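Local coordinates for protein BlEst2 (Bacillus licheniformis, PDB 6WPX) that probably hydrolyses ester bonds as a lipase or esterase, here in its propeptide form, with a C-terminal domain that has autoinhibitory effects, at residues A[29-34]-A[84-89]; A[54-59]-A[346-351]; A[38-43]-A[72-77]; A[47-52]-A[107-112]. All blocks are in the same frame, centred on the assembly; numbering follows the deposited sequence.

Contact 1: residues A[29-34]-A[84-89]; sequences GNPGYW and DLHPDK
Asp-84 meets the Asn-30 to Tyr-33 type II beta turn at the edge of the alpha/beta-hydrolase sheet, a worked example of one residue pinning a turn with both its backbone and its carboxylate. Asp-84 O takes the N-H of Gly-32, N to O 2.7 Å. Asp-84 N donates to Tyr-33 O at 2.8 Å, almost straight, with a 167° angle at the hydrogen. The carboxylate adds a third bond: Asp-84 OD2 accepts from Asn-30 N at 2.9 Å, the donor lying above the carboxylate plane, 37° out of it. Asp-84 OD2 also lies 3.7 Å from Tyr-33 CD2, at the edge of that ring. Within the turn, Tyr-33 N closes on Asn-30 O. Farther along, Pro-31 and His-86 cross at about a right angle in a CH-pi contact, with Pro-31 CB 3.9 Å from the centroid of the His-86 ring.

In the second shell, Met-97 of helix 91-109 touches both Pro-31 and His-86. Strand 34-36, which follows the turn, runs antiparallel to strand 80-83, which precedes Asp-84. Leu-85 N donates to His-54 NE2, and the second carboxylate oxygen, Asp-84 OD1, is hydrogen-bonded to Ser-60 OG.

Contact 2: residues A[54-59]-A[346-351]; sequences HGLNGS and ADVFEG
Leu-56 reaches across to Val-348 from the tip of a type II beta turn, Gly-55 to Gly-58, joining the alpha/beta domain to a loop of the beta-rich C-terminal part. Leu-56 CG is anti to the backbone N (chi1 174°), and Leu-56 CD2, itself anti to CA, becomes the outermost atom of the side chain. Leu-56 CD2 lies 3.9 Å from Val-348 N and 4.0 Å from Val-348 CG2. Val-348 N also donates a weak 3.0 Å bond to Asp-347 OD2.

Beside this small apolar contact, the extended chain of Glu-350 brings its OE2 to 3.6 Å from Asn-57 CB. Within the turn, Gly-55 O accepts from both His-54 ND1, at 2.8 Å, and Gly-58 N.

No hydrogen bond crosses the contact. In related lipases a His-Gly pair after this strand, like the one that leads into this turn, often lies near the oxyanion hole, so a loop from the C-terminal part resting here may be consistent with the reported autoinhibition. Leu-56 also rests on Ala-175 and Val-176 of helix 174-178, while Val-348 touches Val-176 and, on helix 152-157, Ala-157.

Contact 3: residues A[38-43]-A[72-77]; sequences DPVEHP and QAWKNG
Trp-74 and Val-40 carry this contact, in which a surface loop lies against a helix C-terminus closed by a Schellman motif. The helix end holds the loop through its own indole, while Val-40 of the loop packs on Gly-77 and a water bridges the two. In the motif, Gly-77, with positive phi, is the C-prime residue: its N bonds to Trp-74 O, and Tyr-78 N to Ala-73 O.

The direct polar link is a hydrogen bond from Trp-74 NE1 to Pro-39 O, 2.9 Å long. The acceptor lies in the indole plane, but the donor stands above the carbonyl plane, 55° out of it. With Trp-74 CG anti to the backbone N (chi1 -178°), the indole stands out from the helix, its NE1 and CD1 edge turned to the loop carbonyls. Trp-74 CD1 comes within 3.2 Å of Asp-38 O, so two successive carbonyls meet the edge of the ring. Val-40 N is also bonded to Asp-79 OD1, just beyond the helix end.

The apolar part belongs to Val-40. Val-40 CG2 packs 3.6 Å from Gly-77 C and 3.9 Å from Trp-74 CD1, while Val-40 CG1 lies 3.7 Å from Gly-77 O. An alanine here would probably open a gap over Gly-77 and beside the indole, because it removes both methyls that make these contacts, and let the loop shift against the helix end.

A bridge by solvent completes the set. One water donates both its hydrogens, to His-42 O at 2.8 Å and to Gly-77 O at 2.7 Å.

Contact 4: residues A[47-52]-A[107-112]; sequences KPPIVF and QYFGRK
The Phe-109 ring is sandwiched between Pro-49 CB, 3.6 Å above the centre of one face, and Tyr-108 CD2 over the centre of the other. The guanidinium of Arg-111 likewise has Pro-49 CD over one face, 3.8 Å above its centre. One proline ring thus serves two flat groups, and illustrates how a beta-alpha-beta crossover is seated on the strand it passes: helix 91-109 links strands 80-83 and 113-118, which flank strand 50-53 in the sheet, and Pro-49 lies just before that middle strand.

The Pro-49 to Phe-109 contact is a CH-pi interaction with Pro-49 CB only 9° off the ring normal, and Pro-49 CG comes to 3.5 Å from Phe-109 CG. An alanine in place of Phe-109 would probably leave Pro-49 CB without its aromatic partner and a gap between proline and helix end.

Arg-111 has CG between the backbone N and the carbonyl carbon (chi1 54°), and from there its chain runs extended to NE, a course that carries the guanidinium over Pro-49 CD and to Lys-47 O. Arg-111 NH1 makes a weak, bent bond to Lys-47 O, 3.1 Å with 123° at the hydrogen; its stronger partner is Asp-44 O, and Asp-44 OD2 also forms a salt bridge with Lys-47 NZ.

Next along the chain, the carbonyl of Lys-112 faces both prolines: Lys-112 O lies 3.5 Å from Pro-48 CB and 3.5 Å from Pro-49 CD.

Contacts 1, 3 and 4 all belong to the alpha/beta domain, at loops around the ends of its sheet strands, whereas contact 2 joins that domain to the C-terminal part, 287 residues on. Their first segments come in the order 1, 3, 4, 2 within residues 29-59, so one short length of chain feeds all four. Contacts 3 and 4 have centres about 12 Å apart and touch through Lys-47 against Gly-77. Contacts 1 and 2, with centres about 13 Å apart, meet where Asn-57 N probably bonds to Pro-87 O, placing two loops from neighbouring strands, 50-53 and 80-83, side by side. Contacts 2 and 3 are farthest, about 29 Å between centres, so the interdomain touch lies well away from the loop and helix end of contact 3.

Contact 1: residues A[29-34]-A[84-89]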
loop_
_atom_site.group_PDB
_atom_site.type_symbol
_atom_site.label_atom_id
_atom_site.label_comp_id
_atom_site.label_asym_id
_atom_site.label_seq_id
_atom_site.Cartn_x
_atom_site.Cartn_y
_atom_site.Cartn_z
ATOM N N GLY A 29 -11.941 7.960 -15.787
ATOM C CA GLY A 29 -11.614 8.284 -17.185
ATOM C C GLY A 29 -12.313 7.390 -18.202
ATOM O O GLY A 29 -13.506 7.132 -18.053
ATOM N N ASN A 30 -11.564 6.947 -19.205
ATOM C CA ASN A 30 -12.062 6.105 -20.318
ATOM C C ASN A 30 -10.919 5.189 -20.734
ATOM O O ASN A 30 -10.209 5.589 -21.611
ATOM C CB ASN A 30 -12.533 6.986 -21.479
ATOM C CG ASN A 30 -12.884 6.261 -22.759
ATOM O OD1 ASN A 30 -12.965 5.046 -22.821
ATOM N ND2 ASN A 30 -13.070 7.019 -23.814
ATOM N N PRO A 31 -10.743 3.999 -20.118
ATOM C CA PRO A 31 -9.636 3.111 -20.422
ATOM C C PRO A 31 -9.311 2.933 -21.906
ATOM O O PRO A 31 -10.185 2.620 -22.657
ATOM C CB PRO A 31 -9.977 1.790 -19.745
ATOM C CG PRO A 31 -10.898 2.175 -18.639
ATOM C CD PRO A 31 -11.550 3.476 -19.032
ATOM N N GLY A 32 -8.040 3.115 -22.239
ATOM C CA GLY A 32 -7.562 3.014 -23.616
ATOM C C GLY A 32 -7.338 4.362 -24.263
ATOM O O GLY A 32 -6.516 4.490 -25.176
ATOM N N TYR A 33 -8.054 5.391 -23.784
ATOM C CA TYR A 33 -7.920 6.735 -24.347
ATOM C C TYR A 33 -6.601 7.385 -23.948
ATOM O O TYR A 33 -6.153 7.250 -22.807
ATOM C CB TYR A 33 -9.120 7.607 -23.955
ATOM C CG TYR A 33 -8.941 9.099 -24.136
ATOM C CD1 TYR A 33 -9.074 9.693 -25.391
ATOM C CD2 TYR A 33 -8.741 9.932 -23.040
ATOM C CE1 TYR A 33 -8.939 11.073 -25.558
ATOM C CE2 TYR A 33 -8.627 11.313 -23.191
ATOM C CZ TYR A 33 -8.732 11.879 -24.451
ATOM O OH TYR A 33 -8.635 13.242 -24.608
ATOM N N TRP A 34 -5.966 8.055 -24.916
ATOM C CA TRP A 34 -4.745 8.816 -24.657
ATOM C C TRP A 34 -4.754 10.060 -25.518
ATOM O O TRP A 34 -5.424 10.089 -26.549
ATOM C CB TRP A 34 -3.470 7.982 -24.887
ATOM C CG TRP A 34 -3.232 7.594 -26.316
ATOM C CD1 TRP A 34 -3.666 6.460 -26.943
ATOM C CD2 TRP A 34 -2.488 8.339 -27.296
ATOM N NE1 TRP A 34 -3.182 6.422 -28.232
ATOM C CE2 TRP A 34 -2.470 7.570 -28.481
ATOM C CE3 TRP A 34 -1.783 9.563 -27.268
ATOM C CZ2 TRP A 34 -1.846 8.019 -29.656
ATOM C CZ3 TRP A 34 -1.125 9.984 -28.415
ATOM C CH2 TRP A 34 -1.182 9.231 -29.600
ATOM N N ASP A 84 -5.336 6.887 -20.189
ATOM C CA ASP A 84 -6.262 6.337 -19.228
ATOM C C ASP A 84 -6.124 4.829 -19.389
ATOM O O ASP A 84 -6.304 4.309 -20.491
ATOM C CB ASP A 84 -7.722 6.710 -19.549
ATOM C CG ASP A 84 -8.094 8.150 -19.290
ATOM O OD1 ASP A 84 -7.277 8.871 -18.708
ATOM O OD2 ASP A 84 -9.221 8.549 -19.658
ATOM N N LEU A 85 -5.776 4.139 -18.312
ATOM C CA LEU A 85 -5.750 2.680 -18.269
ATOM C C LEU A 85 -6.917 2.324 -17.397
ATOM O O LEU A 85 -7.694 3.225 -17.050
ATOM C CB LEU A 85 -4.428 2.147 -17.679
ATOM C CG LEU A 85 -3.130 2.500 -18.443
ATOM C CD1 LEU A 85 -1.930 1.853 -17.775
ATOM C CD2 LEU A 85 -3.209 2.061 -19.933
ATOM N N HIS A 86 -7.082 1.038 -17.044
ATOM C CA HIS A 86 -8.165 0.661 -16.155
ATOM C C HIS A 86 -7.855 1.127 -14.735
ATOM O O HIS A 86 -6.768 0.865 -14.211
ATOM C CB HIS A 86 -8.422 -0.846 -16.156
ATOM C CG HIS A 86 -8.901 -1.389 -17.466
ATOM N ND1 HIS A 86 -10.207 -1.216 -17.879
ATOM C CD2 HIS A 86 -8.253 -2.152 -18.379
ATOM C CE1 HIS A 86 -10.290 -1.809 -19.059
ATOM N NE2 HIS A 86 -9.142 -2.385 -19.400
ATOM N N PRO A 87 -8.811 1.810 -14.087
ATOM C CA PRO A 87 -8.582 2.231 -12.695
ATOM C C PRO A 87 -8.644 1.051 -11.705
ATOM O O PRO A 87 -8.060 1.096 -10.627
ATOM C CB PRO A 87 -9.757 3.191 -12.435
ATOM C CG PRO A 87 -10.846 2.715 -13.321
ATOM C CD PRO A 87 -10.145 2.229 -14.573
ATOM N N ASP A 88 -9.334 -0.031 -12.117
ATOM C CA ASP A 88 -9.729 -1.196 -11.322
ATOM C C ASP A 88 -9.261 -2.568 -11.858
ATOM O O ASP A 88 -9.765 -3.599 -11.397
ATOM C CB ASP A 88 -11.266 -1.169 -11.217
ATOM C CG ASP A 88 -12.013 -1.316 -12.546
ATOM O OD1 ASP A 88 -11.380 -1.118 -13.622
ATOM O OD2 ASP A 88 -13.230 -1.613 -12.513
ATOM N N LYS A 89 -8.349 -2.596 -12.832
ATOM C CA LYS A 89 -7.862 -3.890 -13.372
ATOM C C LYS A 89 -6.418 -4.144 -12.956
ATOM O O LYS A 89 -5.743 -3.206 -12.578
ATOM C CB LYS A 89 -8.072 -4.016 -14.878
ATOM C CG LYS A 89 -9.490 -3.743 -15.350
ATOM C CD LYS A 89 -10.466 -4.811 -14.959
ATOM C CE LYS A 89 -11.808 -4.657 -15.634
ATOM N NZ LYS A 89 -11.761 -5.090 -17.054
#

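Contact 2: residues A[54-59]-A[346-351]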
loop_
_atom_site.group_PDB
_atom_site.type_symbol
_atom_site.label_atom_id
_atom_site.label_comp_id
_atom_site.label_asym_id
_atom_site.label_seq_id
_atom_site.Cartn_x
_atom_site.Cartn_y
_atom_site.Cartn_z
ATOM N N HIS A 54 -1.040 7.105 -14.885
ATOM C CA HIS A 54 -1.703 7.241 -13.585
ATOM C C HIS A 54 -1.637 5.937 -12.751
ATOM O O HIS A 54 -1.251 4.869 -13.249
ATOM C CB HIS A 54 -3.167 7.657 -13.768
ATOM C CG HIS A 54 -3.993 6.579 -14.426
ATOM N ND1 HIS A 54 -4.511 5.519 -13.701
ATOM C CD2 HIS A 54 -4.312 6.414 -15.730
ATOM C CE1 HIS A 54 -5.159 4.766 -14.581
ATOM N NE2 HIS A 54 -5.056 5.266 -15.818
ATOM N N GLY A 55 -2.135 6.029 -11.528
ATOM C CA GLY A 55 -2.140 4.909 -10.604
ATOM C C GLY A 55 -3.507 4.338 -10.340
ATOM O O GLY A 55 -4.472 4.578 -11.081
ATOM N N LEU A 56 -3.574 3.609 -9.245
ATOM C CA LEU A 56 -4.757 2.934 -8.764
ATOM C C LEU A 56 -5.970 3.852 -8.675
ATOM O O LEU A 56 -5.884 4.919 -8.071
ATOM C CB LEU A 56 -4.435 2.294 -7.404
ATOM C CG LEU A 56 -5.631 1.645 -6.679
ATOM C CD1 LEU A 56 -6.108 0.411 -7.392
ATOM C CD2 LEU A 56 -5.262 1.316 -5.235
ATOM N N ASN A 57 -7.089 3.423 -9.286
ATOM C CA ASN A 57 -8.392 4.096 -9.293
ATOM C C ASN A 57 -8.321 5.524 -9.886
ATOM O O ASN A 57 -9.160 6.381 -9.624
ATOM C CB ASN A 57 -9.042 4.049 -7.892
ATOM C CG ASN A 57 -9.327 2.645 -7.350
ATOM O OD1 ASN A 57 -9.692 1.688 -8.091
ATOM N ND2 ASN A 57 -9.248 2.499 -6.032
ATOM N N GLY A 58 -7.334 5.750 -10.738
ATOM C CA GLY A 58 -7.146 7.064 -11.327
ATOM C C GLY A 58 -7.344 7.076 -12.808
ATOM O O GLY A 58 -7.756 6.075 -13.393
ATOM N N SER A 59 -7.001 8.211 -13.423
ATOM C CA SER A 59 -7.040 8.431 -14.855
ATOM C C SER A 59 -5.995 9.478 -15.172
ATOM O O SER A 59 -5.339 9.988 -14.261
ATOM C CB SER A 59 -8.421 8.936 -15.270
ATOM O OG SER A 59 -8.599 10.280 -14.849
ATOM N N ALA A 346 -7.719 6.915 1.832
ATOM C CA ALA A 346 -7.217 7.176 0.472
ATOM C C ALA A 346 -6.742 5.882 -0.178
ATOM O O ALA A 346 -6.730 4.870 0.492
ATOM C CB ALA A 346 -6.096 8.154 0.595
ATOM N N ASP A 347 -6.356 5.966 -1.450
ATOM C CA ASP A 347 -5.798 4.829 -2.231
ATOM C C ASP A 347 -6.663 3.572 -2.057
ATOM O O ASP A 347 -7.843 3.597 -2.371
ATOM C CB ASP A 347 -4.274 4.660 -2.041
ATOM C CG ASP A 347 -3.682 4.441 -0.633
ATOM O OD1 ASP A 347 -3.430 5.429 0.066
ATOM O OD2 ASP A 347 -3.466 3.274 -0.259
ATOM N N VAL A 348 -6.027 2.504 -1.613
ATOM C CA VAL A 348 -6.622 1.180 -1.323
ATOM C C VAL A 348 -7.914 1.339 -0.526
ATOM O O VAL A 348 -8.808 0.580 -0.800
ATOM C CB VAL A 348 -5.565 0.334 -0.612
ATOM C CG1 VAL A 348 -6.164 -0.826 0.137
ATOM C CG2 VAL A 348 -4.519 -0.115 -1.604
ATOM N N PHE A 349 -7.981 2.293 0.407
ATOM C CA PHE A 349 -9.211 2.465 1.178
ATOM C C PHE A 349 -10.035 3.679 0.695
ATOM O O PHE A 349 -10.924 4.130 1.420
ATOM C CB PHE A 349 -8.916 2.549 2.695
ATOM C CG PHE A 349 -8.536 1.234 3.340
ATOM C CD1 PHE A 349 -7.211 0.826 3.399
ATOM C CD2 PHE A 349 -9.503 0.411 3.892
ATOM C CE1 PHE A 349 -6.864 -0.397 3.996
ATOM C CE2 PHE A 349 -9.155 -0.816 4.484
ATOM C CZ PHE A 349 -7.841 -1.203 4.545
ATOM N N GLU A 350 -9.796 4.178 -0.533
ATOM C CA GLU A 350 -10.584 5.287 -1.084
ATOM C C GLU A 350 -12.105 5.021 -0.930
ATOM O O GLU A 350 -12.570 3.893 -1.155
ATOM C CB GLU A 350 -10.242 5.494 -2.569
ATOM C CG GLU A 350 -10.965 6.646 -3.244
ATOM C CD GLU A 350 -10.386 6.992 -4.594
ATOM O OE1 GLU A 350 -9.607 7.967 -4.662
ATOM O OE2 GLU A 350 -10.641 6.246 -5.567
ATOM N N GLY A 351 -12.843 6.048 -0.514
ATOM C CA GLY A 351 -14.290 5.962 -0.355
ATOM C C GLY A 351 -14.790 5.863 1.071
ATOM O O GLY A 351 -15.988 5.961 1.306
#

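Contact 3: residues A[38-43]-A[72-77]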
loop_
_atom_site.group_PDB
_atom_site.type_symbol
_atom_site.label_atom_id
_atom_site.label_comp_id
_atom_site.label_asym_id
_atom_site.label_seq_id
_atom_site.Cartn_x
_atom_site.Cartn_y
_atom_site.Cartn_z
ATOM N N ASP A 38 0.425 19.819 -25.161
ATOM C CA ASP A 38 0.738 20.880 -26.123
ATOM C C ASP A 38 2.038 20.618 -26.845
ATOM O O ASP A 38 2.989 20.144 -26.217
ATOM C CB ASP A 38 0.769 22.270 -25.461
ATOM C CG ASP A 38 -0.593 22.781 -25.026
ATOM O OD1 ASP A 38 -1.605 22.390 -25.651
ATOM O OD2 ASP A 38 -0.641 23.600 -24.093
ATOM N N PRO A 39 2.101 20.859 -28.170
ATOM C CA PRO A 39 3.349 20.572 -28.880
ATOM C C PRO A 39 4.444 21.572 -28.540
ATOM O O PRO A 39 4.185 22.767 -28.397
ATOM C CB PRO A 39 2.938 20.659 -30.370
ATOM C CG PRO A 39 1.766 21.562 -30.399
ATOM C CD PRO A 39 1.049 21.382 -29.080
ATOM N N VAL A 40 5.671 21.077 -28.404
ATOM C CA VAL A 40 6.850 21.899 -28.166
ATOM C C VAL A 40 7.207 22.439 -29.549
ATOM O O VAL A 40 7.136 21.690 -30.543
ATOM C CB VAL A 40 7.974 21.045 -27.515
ATOM C CG1 VAL A 40 9.314 21.786 -27.485
ATOM C CG2 VAL A 40 7.569 20.623 -26.106
ATOM N N GLU A 41 7.508 23.750 -29.642
ATOM C CA GLU A 41 7.808 24.349 -30.938
ATOM C C GLU A 41 8.998 23.675 -31.611
ATOM O O GLU A 41 8.926 23.366 -32.788
ATOM C CB GLU A 41 8.032 25.871 -30.826
ATOM C CG GLU A 41 8.146 26.542 -32.183
ATOM C CD GLU A 41 8.396 28.039 -32.222
ATOM O OE1 GLU A 41 8.584 28.559 -33.342
ATOM O OE2 GLU A 41 8.384 28.693 -31.154
ATOM N N HIS A 42 10.088 23.469 -30.864
ATOM C CA HIS A 42 11.297 22.846 -31.363
ATOM C C HIS A 42 11.615 21.612 -30.567
ATOM O O HIS A 42 12.315 21.721 -29.549
ATOM C CB HIS A 42 12.492 23.830 -31.354
ATOM C CG HIS A 42 12.234 25.055 -32.178
ATOM N ND1 HIS A 42 11.980 26.261 -31.584
ATOM C CD2 HIS A 42 12.173 25.210 -33.517
ATOM C CE1 HIS A 42 11.754 27.114 -32.568
ATOM N NE2 HIS A 42 11.886 26.535 -33.752
ATOM N N PRO A 43 11.112 20.418 -30.943
ATOM C CA PRO A 43 11.467 19.214 -30.237
ATOM C C PRO A 43 12.977 19.020 -30.337
ATOM O O PRO A 43 13.604 19.544 -31.218
ATOM C CB PRO A 43 10.738 18.063 -30.933
ATOM C CG PRO A 43 10.198 18.682 -32.199
ATOM C CD PRO A 43 10.121 20.177 -31.971
ATOM N N GLN A 72 4.687 21.761 -16.946
ATOM C CA GLN A 72 6.085 21.527 -16.547
ATOM C C GLN A 72 6.856 20.839 -17.685
ATOM O O GLN A 72 7.955 21.261 -18.022
ATOM C CB GLN A 72 6.144 20.662 -15.270
ATOM C CG GLN A 72 5.719 21.428 -14.014
ATOM C CD GLN A 72 6.726 22.450 -13.570
ATOM O OE1 GLN A 72 7.928 22.339 -13.832
ATOM N NE2 GLN A 72 6.252 23.485 -12.904
ATOM N N ALA A 73 6.260 19.809 -18.283
ATOM C CA ALA A 73 6.857 19.067 -19.398
ATOM C C ALA A 73 7.048 19.985 -20.601
ATOM O O ALA A 73 8.163 20.093 -21.120
ATOM C CB ALA A 73 5.982 17.867 -19.762
ATOM N N TRP A 74 5.982 20.679 -21.017
ATOM C CA TRP A 74 6.017 21.597 -22.153
ATOM C C TRP A 74 7.026 22.728 -21.963
ATOM O O TRP A 74 7.861 22.941 -22.851
ATOM C CB TRP A 74 4.619 22.154 -22.452
ATOM C CG TRP A 74 4.587 23.078 -23.639
ATOM C CD1 TRP A 74 4.447 22.721 -24.942
ATOM C CD2 TRP A 74 4.801 24.490 -23.633
ATOM N NE1 TRP A 74 4.519 23.829 -25.750
ATOM C CE2 TRP A 74 4.724 24.933 -24.972
ATOM C CE3 TRP A 74 5.020 25.441 -22.615
ATOM C CZ2 TRP A 74 4.876 26.281 -25.328
ATOM C CZ3 TRP A 74 5.196 26.767 -22.971
ATOM C CH2 TRP A 74 5.094 27.182 -24.310
ATOM N N LYS A 75 6.983 23.447 -20.817
ATOM C CA LYS A 75 7.878 24.597 -20.612
ATOM C C LYS A 75 9.364 24.203 -20.546
ATOM O O LYS A 75 10.224 25.039 -20.749
ATOM C CB LYS A 75 7.457 25.445 -19.395
ATOM C CG LYS A 75 7.877 24.918 -18.039
ATOM C CD LYS A 75 7.327 25.841 -16.987
ATOM C CE LYS A 75 7.492 25.349 -15.577
ATOM N NZ LYS A 75 6.906 26.349 -14.631
ATOM N N ASN A 76 9.641 22.934 -20.290
ATOM C CA ASN A 76 10.994 22.412 -20.229
ATOM C C ASN A 76 11.402 21.725 -21.527
ATOM O O ASN A 76 12.440 21.070 -21.576
ATOM C CB ASN A 76 11.182 21.528 -19.006
ATOM C CG ASN A 76 11.305 22.335 -17.715
ATOM O OD1 ASN A 76 12.276 23.045 -17.514
ATOM N ND2 ASN A 76 10.292 22.309 -16.849
ATOM N N GLY A 77 10.586 21.894 -22.573
ATOM C CA GLY A 77 10.870 21.416 -23.925
ATOM C C GLY A 77 10.535 19.968 -24.205
ATOM O O GLY A 77 11.042 19.397 -25.176
HETATM O O HOH W 1 12.696 20.698 -26.926
#

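Contact 4: residues A[47-52]-A[107-112]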
loop_
_atom_site.group_PDB
_atom_site.type_symbol
_atom_site.label_atom_id
_atom_site.label_comp_id
_atom_site.label_asym_id
_atom_site.label_seq_id
_atom_site.Cartn_x
_atom_site.Cartn_y
_atom_site.Cartn_z
ATOM N N LYS A 47 15.626 14.949 -25.991
ATOM C CA LYS A 47 14.439 14.954 -25.138
ATOM C C LYS A 47 13.310 14.056 -25.674
ATOM O O LYS A 47 12.420 14.546 -26.371
ATOM C CB LYS A 47 13.924 16.388 -24.921
ATOM C CG LYS A 47 14.873 17.282 -24.150
ATOM C CD LYS A 47 14.307 18.692 -24.062
ATOM C CE LYS A 47 15.225 19.618 -23.326
ATOM N NZ LYS A 47 16.544 19.728 -24.027
ATOM N N PRO A 48 13.250 12.762 -25.288
ATOM C CA PRO A 48 12.140 11.917 -25.770
ATOM C C PRO A 48 10.788 12.386 -25.212
ATOM O O PRO A 48 10.760 12.972 -24.122
ATOM C CB PRO A 48 12.498 10.516 -25.237
ATOM C CG PRO A 48 13.991 10.575 -24.993
ATOM C CD PRO A 48 14.203 11.977 -24.473
ATOM N N PRO A 49 9.657 12.159 -25.921
ATOM C CA PRO A 49 8.364 12.540 -25.340
ATOM C C PRO A 49 8.083 11.715 -24.071
ATOM O O PRO A 49 8.579 10.595 -23.915
ATOM C CB PRO A 49 7.358 12.180 -26.444
ATOM C CG PRO A 49 8.219 12.047 -27.721
ATOM C CD PRO A 49 9.493 11.486 -27.230
ATOM N N ILE A 50 7.305 12.281 -23.155
ATOM C CA ILE A 50 6.976 11.567 -21.914
ATOM C C ILE A 50 5.552 11.092 -21.958
ATOM O O ILE A 50 4.656 11.883 -22.222
ATOM C CB ILE A 50 7.212 12.439 -20.653
ATOM C CG1 ILE A 50 8.636 13.006 -20.580
ATOM C CG2 ILE A 50 6.838 11.670 -19.390
ATOM C CD1 ILE A 50 8.698 14.302 -19.753
ATOM N N VAL A 51 5.334 9.826 -21.621
ATOM C CA VAL A 51 3.989 9.287 -21.456
ATOM C C VAL A 51 3.752 9.191 -19.949
ATOM O O VAL A 51 4.471 8.475 -19.251
ATOM C CB VAL A 51 3.767 7.938 -22.175
ATOM C CG1 VAL A 51 2.381 7.361 -21.847
ATOM C CG2 VAL A 51 3.937 8.106 -23.672
ATOM N N PHE A 52 2.748 9.931 -19.462
ATOM C CA PHE A 52 2.392 9.955 -18.042
ATOM C C PHE A 52 1.347 8.909 -17.770
ATOM O O PHE A 52 0.323 8.866 -18.453
ATOM C CB PHE A 52 1.947 11.359 -17.610
ATOM C CG PHE A 52 3.099 12.339 -17.582
ATOM C CD1 PHE A 52 3.899 12.471 -16.442
ATOM C CD2 PHE A 52 3.386 13.135 -18.689
ATOM C CE1 PHE A 52 4.955 13.387 -16.413
ATOM C CE2 PHE A 52 4.420 14.081 -18.641
ATOM C CZ PHE A 52 5.199 14.195 -17.505
ATOM N N GLN A 107 4.182 5.554 -32.857
ATOM C CA GLN A 107 3.882 5.943 -34.236
ATOM C C GLN A 107 3.550 7.439 -34.315
ATOM O O GLN A 107 3.981 8.110 -35.257
ATOM C CB GLN A 107 2.748 5.096 -34.818
ATOM C CG GLN A 107 3.154 3.648 -35.096
ATOM C CD GLN A 107 2.001 2.709 -35.393
ATOM O OE1 GLN A 107 0.827 2.944 -35.062
ATOM N NE2 GLN A 107 2.331 1.577 -35.987
ATOM N N TYR A 108 2.820 7.967 -33.308
ATOM C CA TYR A 108 2.471 9.386 -33.277
ATOM C C TYR A 108 3.715 10.286 -33.114
ATOM O O TYR A 108 3.838 11.304 -33.795
ATOM C CB TYR A 108 1.433 9.656 -32.180
ATOM C CG TYR A 108 1.107 11.122 -31.992
ATOM C CD1 TYR A 108 0.147 11.751 -32.779
ATOM C CD2 TYR A 108 1.745 11.876 -31.009
ATOM C CE1 TYR A 108 -0.157 13.101 -32.605
ATOM C CE2 TYR A 108 1.477 13.232 -30.852
ATOM C CZ TYR A 108 0.509 13.837 -31.635
ATOM O OH TYR A 108 0.242 15.167 -31.413
ATOM N N PHE A 109 4.635 9.933 -32.208
ATOM C CA PHE A 109 5.817 10.781 -32.010
ATOM C C PHE A 109 6.980 10.460 -32.958
ATOM O O PHE A 109 7.864 11.293 -33.158
ATOM C CB PHE A 109 6.256 10.749 -30.552
ATOM C CG PHE A 109 5.330 11.491 -29.596
ATOM C CD1 PHE A 109 5.167 12.877 -29.687
ATOM C CD2 PHE A 109 4.684 10.817 -28.563
ATOM C CE1 PHE A 109 4.327 13.564 -28.796
ATOM C CE2 PHE A 109 3.871 11.511 -27.649
ATOM C CZ PHE A 109 3.691 12.878 -27.778
ATOM N N GLY A 110 6.963 9.270 -33.544
ATOM C CA GLY A 110 7.984 8.828 -34.492
ATOM C C GLY A 110 9.282 8.438 -33.818
ATOM O O GLY A 110 10.324 8.363 -34.468
ATOM N N ARG A 111 9.225 8.169 -32.500
ATOM C CA ARG A 111 10.396 7.801 -31.685
ATOM C C ARG A 111 9.980 7.244 -30.331
ATOM O O ARG A 111 8.827 7.419 -29.921
ATOM C CB ARG A 111 11.340 9.010 -31.466
ATOM C CG ARG A 111 10.668 10.261 -30.878
ATOM C CD ARG A 111 11.629 11.411 -30.915
ATOM N NE ARG A 111 10.991 12.673 -30.553
ATOM C CZ ARG A 111 11.554 13.592 -29.777
ATOM N NH1 ARG A 111 12.757 13.386 -29.257
ATOM N NH2 ARG A 111 10.910 14.716 -29.497
ATOM N N LYS A 112 10.957 6.610 -29.622
ATOM C CA LYS A 112 10.780 6.020 -28.293
ATOM C C LYS A 112 10.452 7.085 -27.273
ATOM O O LYS A 112 10.901 8.233 -27.366
ATOM C CB LYS A 112 11.998 5.190 -27.846
ATOM C CG LYS A 112 12.141 3.870 -28.596
ATOM C CD LYS A 112 13.175 2.995 -27.939
ATOM C CE LYS A 112 13.760 1.988 -28.892
ATOM N NZ LYS A 112 14.193 0.764 -28.172
#